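Local atomic coordinates of DNA polymerase (Pyrobaculum calidifontis, PDB entry 5MDN), a protein that probably catalyses DNA-templated DNA synthesis, adding deoxyribonucleotides from their triphosphates to a growing strand with release of diphosphate, as a family B polymerase. Residues P286-K291 and E298-M303; L635-L640 and P753-I758. All coordinates share one frame; numbering follows the deposited sequence.

Interaction 1: P286-K291 and E298-M303; sequences PEIKVK and EYFGVM
Ile288 and Tyr299 form the apolar part of the contact. The CD1 methyl of Ile288 lies obliquely against the root of the tyrosine ring, 3.5 Å from Tyr299 CG and nearly as close to its CB and CD2. CG1 of Ile288 stands anti to the carbonyl carbon (chi1 -55°), and chi2 (-98°) then swings CD1 to the ring. The same methyl reaches CE1 of Phe300 at 4.2 Å, so one branch end spans two consecutive aromatic residues. Both lie at the C-terminal end of helix 293-299, which closes in a Schellman motif at Gly301, with positive phi and two bonds back into the last turn, one of them from Gly301 N to Glu298 O at 2.9 Å. Phe300 also packs on Leu347 of helix 326-356.

Toward the hydroxyl end the contact is van der Waals in kind. Glu287 crosses Tyr299 at about a right angle, its CB 3.7 Å from Tyr299 OH and its carboxylate plane turned 74° from the ring. Replacing Tyr299 by an alanine is likely to leave a gap beside Ile288 CD1 and take from Arg613 its cation-pi partner. The polar ends have partners elsewhere: Glu287 OE2 forms a salt bridge with Lys591, and Tyr299 OH a weak hydrogen bond with Asp615.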
loop_
_atom_site.group_PDB
_atom_site.type_symbol
_atom_site.label_atom_id
_atom_site.label_comp_id
_atom_site.label_asym_id
_atom_site.label_seq_id
_atom_site.Cartn_x
_atom_site.Cartn_y
_atom_site.Cartn_z
ATOM N N PRO A 286 -8.527 -0.356 5.293
ATOM C CA PRO A 286 -8.751 -0.732 6.693
ATOM C C PRO A 286 -10.019 -1.536 6.941
ATOM O O PRO A 286 -10.251 -1.946 8.085
ATOM C CB PRO A 286 -8.828 0.629 7.392
ATOM C CG PRO A 286 -9.442 1.517 6.361
ATOM C CD PRO A 286 -8.870 1.058 5.040
ATOM N N GLU A 287 -10.846 -1.769 5.920
ATOM C CA GLU A 287 -12.118 -2.457 6.113
ATOM C C GLU A 287 -11.997 -3.979 6.105
ATOM O O GLU A 287 -12.862 -4.654 6.673
ATOM C CB GLU A 287 -13.113 -2.030 5.029
ATOM C CG GLU A 287 -13.242 -0.526 4.842
ATOM C CD GLU A 287 -12.714 -0.069 3.495
ATOM O OE1 GLU A 287 -11.491 -0.169 3.269
ATOM O OE2 GLU A 287 -13.524 0.379 2.656
ATOM N N ILE A 288 -10.954 -4.532 5.483
ATOM C CA ILE A 288 -10.990 -5.935 5.076
ATOM C C ILE A 288 -10.606 -6.865 6.226
ATOM O O ILE A 288 -11.175 -7.955 6.368
ATOM C CB ILE A 288 -10.083 -6.142 3.850
ATOM C CG1 ILE A 288 -10.480 -5.189 2.714
ATOM C CG2 ILE A 288 -10.127 -7.595 3.395
ATOM C CD1 ILE A 288 -11.366 -5.812 1.654
ATOM N N LYS A 289 -9.623 -6.466 7.040
ATOM C CA LYS A 289 -9.273 -7.120 8.303
ATOM C C LYS A 289 -8.534 -8.448 8.133
ATOM O O LYS A 289 -7.860 -8.900 9.066
ATOM C CB LYS A 289 -10.530 -7.313 9.167
ATOM C CG LYS A 289 -10.831 -8.744 9.592
ATOM C CD LYS A 289 -10.797 -8.876 11.106
ATOM C CE LYS A 289 -10.915 -10.326 11.535
ATOM N NZ LYS A 289 -10.861 -10.477 13.016
ATOM N N VAL A 290 -8.610 -9.068 6.955
ATOM C CA VAL A 290 -7.968 -10.366 6.761
ATOM C C VAL A 290 -7.064 -10.336 5.532
ATOM O O VAL A 290 -5.892 -10.722 5.609
ATOM C CB VAL A 290 -9.014 -11.492 6.658
ATOM C CG1 VAL A 290 -10.200 -11.053 5.809
ATOM C CG2 VAL A 290 -8.372 -12.754 6.100
ATOM N N LYS A 291 -7.607 -9.901 4.390
ATOM C CA LYS A 291 -6.826 -9.535 3.205
ATOM C C LYS A 291 -6.200 -10.739 2.503
ATOM O O LYS A 291 -5.108 -10.630 1.940
ATOM C CB LYS A 291 -5.750 -8.499 3.546
ATOM C CG LYS A 291 -6.309 -7.224 4.151
ATOM C CD LYS A 291 -5.214 -6.233 4.483
ATOM C CE LYS A 291 -5.802 -4.896 4.901
ATOM N NZ LYS A 291 -6.444 -4.968 6.245
ATOM N N GLU A 298 -14.002 -11.312 -2.879
ATOM C CA GLU A 298 -15.425 -11.232 -2.569
ATOM C C GLU A 298 -15.846 -9.804 -2.241
ATOM O O GLU A 298 -16.911 -9.351 -2.681
ATOM C CB GLU A 298 -15.764 -12.162 -1.406
ATOM C CG GLU A 298 -17.246 -12.480 -1.287
ATOM C CD GLU A 298 -17.606 -13.089 0.054
ATOM O OE1 GLU A 298 -16.964 -14.086 0.445
ATOM O OE2 GLU A 298 -18.532 -12.574 0.717
ATOM N N TYR A 299 -15.042 -9.093 -1.444
ATOM C CA TYR A 299 -15.393 -7.730 -1.051
ATOM C C TYR A 299 -15.617 -6.839 -2.267
ATOM O O TYR A 299 -16.578 -6.062 -2.309
ATOM C CB TYR A 299 -14.303 -7.144 -0.156
ATOM C CG TYR A 299 -14.743 -5.926 0.626
ATOM C CD1 TYR A 299 -15.499 -6.058 1.785
ATOM C CD2 TYR A 299 -14.409 -4.646 0.205
ATOM C CE1 TYR A 299 -15.908 -4.949 2.503
ATOM C CE2 TYR A 299 -14.813 -3.532 0.915
ATOM C CZ TYR A 299 -15.563 -3.689 2.064
ATOM O OH TYR A 299 -15.966 -2.581 2.773
ATOM N N PHE A 300 -14.741 -6.935 -3.264
ATOM C CA PHE A 300 -14.865 -6.143 -4.478
ATOM C C PHE A 300 -15.757 -6.803 -5.522
ATOM O O PHE A 300 -15.909 -6.255 -6.620
ATOM C CB PHE A 300 -13.477 -5.869 -5.071
ATOM C CG PHE A 300 -12.626 -4.959 -4.230
ATOM C CD1 PHE A 300 -11.978 -5.435 -3.103
ATOM C CD2 PHE A 300 -12.482 -3.623 -4.565
ATOM C CE1 PHE A 300 -11.199 -4.597 -2.326
ATOM C CE2 PHE A 300 -11.705 -2.781 -3.794
ATOM C CZ PHE A 300 -11.064 -3.268 -2.673
ATOM N N GLY A 301 -16.344 -7.953 -5.208
ATOM C CA GLY A 301 -17.352 -8.548 -6.067
ATOM C C GLY A 301 -16.852 -9.108 -7.381
ATOM O O GLY A 301 -17.529 -8.959 -8.406
ATOM N N VAL A 302 -15.684 -9.745 -7.384
ATOM C CA VAL A 302 -15.177 -10.348 -8.613
ATOM C C VAL A 302 -15.432 -11.852 -8.583
ATOM O O VAL A 302 -15.600 -12.482 -9.632
ATOM C CB VAL A 302 -13.684 -10.025 -8.831
ATOM C CG1 VAL A 302 -13.426 -8.541 -8.617
ATOM C CG2 VAL A 302 -12.796 -10.857 -7.922
ATOM N N MET A 303 -15.447 -12.441 -7.386
ATOM C CA MET A 303 -15.715 -13.868 -7.255
ATOM C C MET A 303 -16.286 -14.172 -5.879
ATOM O O MET A 303 -15.727 -13.740 -4.866
ATOM C CB MET A 303 -14.442 -14.690 -7.475
ATOM C CG MET A 303 -14.703 -16.164 -7.731
ATOM S SD MET A 303 -13.258 -17.032 -8.370
ATOM C CE MET A 303 -13.112 -16.283 -9.987
#

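Interaction 2: L635-L640 and P753-I758; sequences LNVVEL and PAALRI
Ile758 N bonds to Ala755 O at 3.1 Å, a backbone bond within 753-758 that joins the two residues of this segment whose side chains meet helix 628-643. Across the contact itself the interaction is entirely aliphatic, and all four side chains that touch are buried.

Val637 takes the middle. Its two methyls divide the work: CG2 meets the CB of Ala755 at 4.1 Å, while CG1 meets CD1 of Ile758, likewise at 4.1 Å. With CG1 anti to the backbone N (chi1 159°) and CG2 anti to the carbonyl carbon, the fork straddles the two partners. Val637 and Ile758 lie alongside each other, pointing opposite ways.

Val638, the next residue along the helix, reaches the same isoleucine differently. Its CG2 lies 3.9 Å from Ile758 CD1 and almost as near to CG1, so it rests on the end of the longer branch, the two side chains crossing at about a right angle. That branch leaves beside the backbone N, anti to the carbonyl carbon (chi1 -51°), and its CD1 is shared by both valines.

Neighbouring groups extend this apolar patch. Ala755 also touches Val658 of helix 647-666, and Ile758 touches Ile641, one turn beyond Val637 on helix 628-643. Small and branched aliphatic side chains thus join two helices distant in sequence, with a third helix alongside, an arrangement consistent with the helical thumb near the C terminus of family B DNA polymerases.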
loop_
_atom_site.group_PDB
_atom_site.type_symbol
_atom_site.label_atom_id
_atom_site.label_comp_id
_atom_site.label_asym_id
_atom_site.label_seq_id
_atom_site.Cartn_x
_atom_site.Cartn_y
_atom_site.Cartn_z
ATOM N N LEU A 635 -15.773 -14.317 13.551
ATOM C CA LEU A 635 -16.834 -14.082 12.581
ATOM C C LEU A 635 -18.058 -14.887 13.013
ATOM O O LEU A 635 -18.052 -15.486 14.092
ATOM C CB LEU A 635 -16.378 -14.464 11.166
ATOM C CG LEU A 635 -15.583 -13.425 10.360
ATOM C CD1 LEU A 635 -14.260 -13.079 11.040
ATOM C CD2 LEU A 635 -15.325 -13.925 8.948
ATOM N N ASN A 636 -19.120 -14.897 12.209
ATOM C CA ASN A 636 -20.369 -15.550 12.602
ATOM C C ASN A 636 -20.963 -14.858 13.827
ATOM O O ASN A 636 -22.068 -14.313 13.754
ATOM C CB ASN A 636 -20.161 -17.046 12.881
ATOM C CG ASN A 636 -20.392 -17.909 11.658
ATOM O OD1 ASN A 636 -21.512 -18.342 11.390
ATOM N ND2 ASN A 636 -19.324 -18.176 10.915
ATOM N N VAL A 637 -20.237 -14.876 14.953
ATOM C CA VAL A 637 -20.659 -14.129 16.141
ATOM C C VAL A 637 -20.885 -12.664 15.791
ATOM O O VAL A 637 -21.929 -12.082 16.109
ATOM C CB VAL A 637 -19.631 -14.285 17.276
ATOM C CG1 VAL A 637 -19.767 -13.147 18.282
ATOM C CG2 VAL A 637 -19.821 -15.621 17.979
ATOM N N VAL A 638 -19.902 -12.042 15.133
ATOM C CA VAL A 638 -20.084 -10.678 14.648
ATOM C C VAL A 638 -21.257 -10.617 13.678
ATOM O O VAL A 638 -22.097 -9.711 13.750
ATOM C CB VAL A 638 -18.782 -10.159 14.009
ATOM C CG1 VAL A 638 -19.045 -8.887 13.228
ATOM C CG2 VAL A 638 -17.725 -9.920 15.078
ATOM N N GLU A 639 -21.336 -11.582 12.759
ATOM C CA GLU A 639 -22.419 -11.593 11.782
ATOM C C GLU A 639 -23.767 -11.895 12.425
ATOM O O GLU A 639 -24.798 -11.403 11.954
ATOM C CB GLU A 639 -22.113 -12.602 10.676
ATOM C CG GLU A 639 -23.022 -12.491 9.465
ATOM C CD GLU A 639 -22.411 -13.107 8.221
ATOM O OE1 GLU A 639 -21.247 -13.556 8.287
ATOM O OE2 GLU A 639 -23.098 -13.141 7.178
ATOM N N LEU A 640 -23.787 -12.693 13.496
ATOM C CA LEU A 640 -25.043 -12.943 14.197
ATOM C C LEU A 640 -25.515 -11.699 14.938
ATOM O O LEU A 640 -26.712 -11.385 14.937
ATOM C CB LEU A 640 -24.889 -14.113 15.169
ATOM C CG LEU A 640 -24.863 -15.529 14.590
ATOM C CD1 LEU A 640 -24.381 -16.514 15.640
ATOM C CD2 LEU A 640 -26.233 -15.925 14.068
ATOM N N PRO A 753 -13.253 -17.472 24.549
ATOM C CA PRO A 753 -12.660 -16.118 24.520
ATOM C C PRO A 753 -12.783 -15.402 23.184
ATOM O O PRO A 753 -12.867 -14.167 23.170
ATOM C CB PRO A 753 -11.193 -16.371 24.891
ATOM C CG PRO A 753 -11.235 -17.587 25.710
ATOM C CD PRO A 753 -12.295 -18.448 25.104
ATOM N N ALA A 754 -12.781 -16.122 22.058
ATOM C CA ALA A 754 -12.979 -15.451 20.777
ATOM C C ALA A 754 -14.376 -14.851 20.694
ATOM O O ALA A 754 -14.546 -13.714 20.240
ATOM C CB ALA A 754 -12.738 -16.419 19.620
ATOM N N ALA A 755 -15.387 -15.604 21.130
ATOM C CA ALA A 755 -16.727 -15.044 21.241
ATOM C C ALA A 755 -16.796 -13.986 22.332
ATOM O O ALA A 755 -17.560 -13.022 22.211
ATOM C CB ALA A 755 -17.741 -16.156 21.511
ATOM N N LEU A 756 -16.015 -14.150 23.403
ATOM C CA LEU A 756 -15.980 -13.156 24.469
ATOM C C LEU A 756 -15.211 -11.898 24.096
ATOM O O LEU A 756 -15.279 -10.917 24.841
ATOM C CB LEU A 756 -15.374 -13.752 25.742
ATOM C CG LEU A 756 -16.173 -14.830 26.471
ATOM C CD1 LEU A 756 -15.610 -15.015 27.866
ATOM C CD2 LEU A 756 -17.651 -14.474 26.523
ATOM N N ARG A 757 -14.469 -11.892 22.987
ATOM C CA ARG A 757 -13.927 -10.614 22.546
ATOM C C ARG A 757 -15.016 -9.707 21.991
ATOM O O ARG A 757 -14.786 -8.503 21.832
ATOM C CB ARG A 757 -12.815 -10.805 21.514
ATOM C CG ARG A 757 -11.918 -9.580 21.408
ATOM C CD ARG A 757 -10.854 -9.677 20.332
ATOM N NE ARG A 757 -10.120 -8.416 20.247
ATOM C CZ ARG A 757 -9.095 -8.186 19.435
ATOM N NH1 ARG A 757 -8.662 -9.136 18.616
ATOM N NH2 ARG A 757 -8.498 -7.001 19.447
ATOM N N ILE A 758 -16.198 -10.255 21.720
ATOM C CA ILE A 758 -17.384 -9.443 21.503
ATOM C C ILE A 758 -18.358 -9.802 22.613
ATOM O O ILE A 758 -19.375 -10.466 22.384
ATOM C CB ILE A 758 -18.006 -9.655 20.110
ATOM C CG1 ILE A 758 -16.942 -9.521 19.021
ATOM C CG2 ILE A 758 -19.102 -8.641 19.877
ATOM C CD1 ILE A 758 -16.355 -10.837 18.573
#

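In the fold
From the N terminus, interaction 1 comes first and closes a short loop: only six residues, nearly all in helix 293-299, separate its segments in the exonuclease part of the chain. The chain then runs through the polymerase region before interaction 2 closes a far longer excursion, with 112 residues between 635-640 and 753-758, drawing helix 743-756 back onto helix 628-643. The two loops follow in series, neither nested nor crossed. The centres of interaction 1 and interaction 2 are about 19 Å apart, and the nearest atoms of interactions 1 and 2 are about 4 Å apart, without touching. Gln634 lies between the two, weakly hydrogen-bonded to Lys289 NZ through OE1 and touching Ile758.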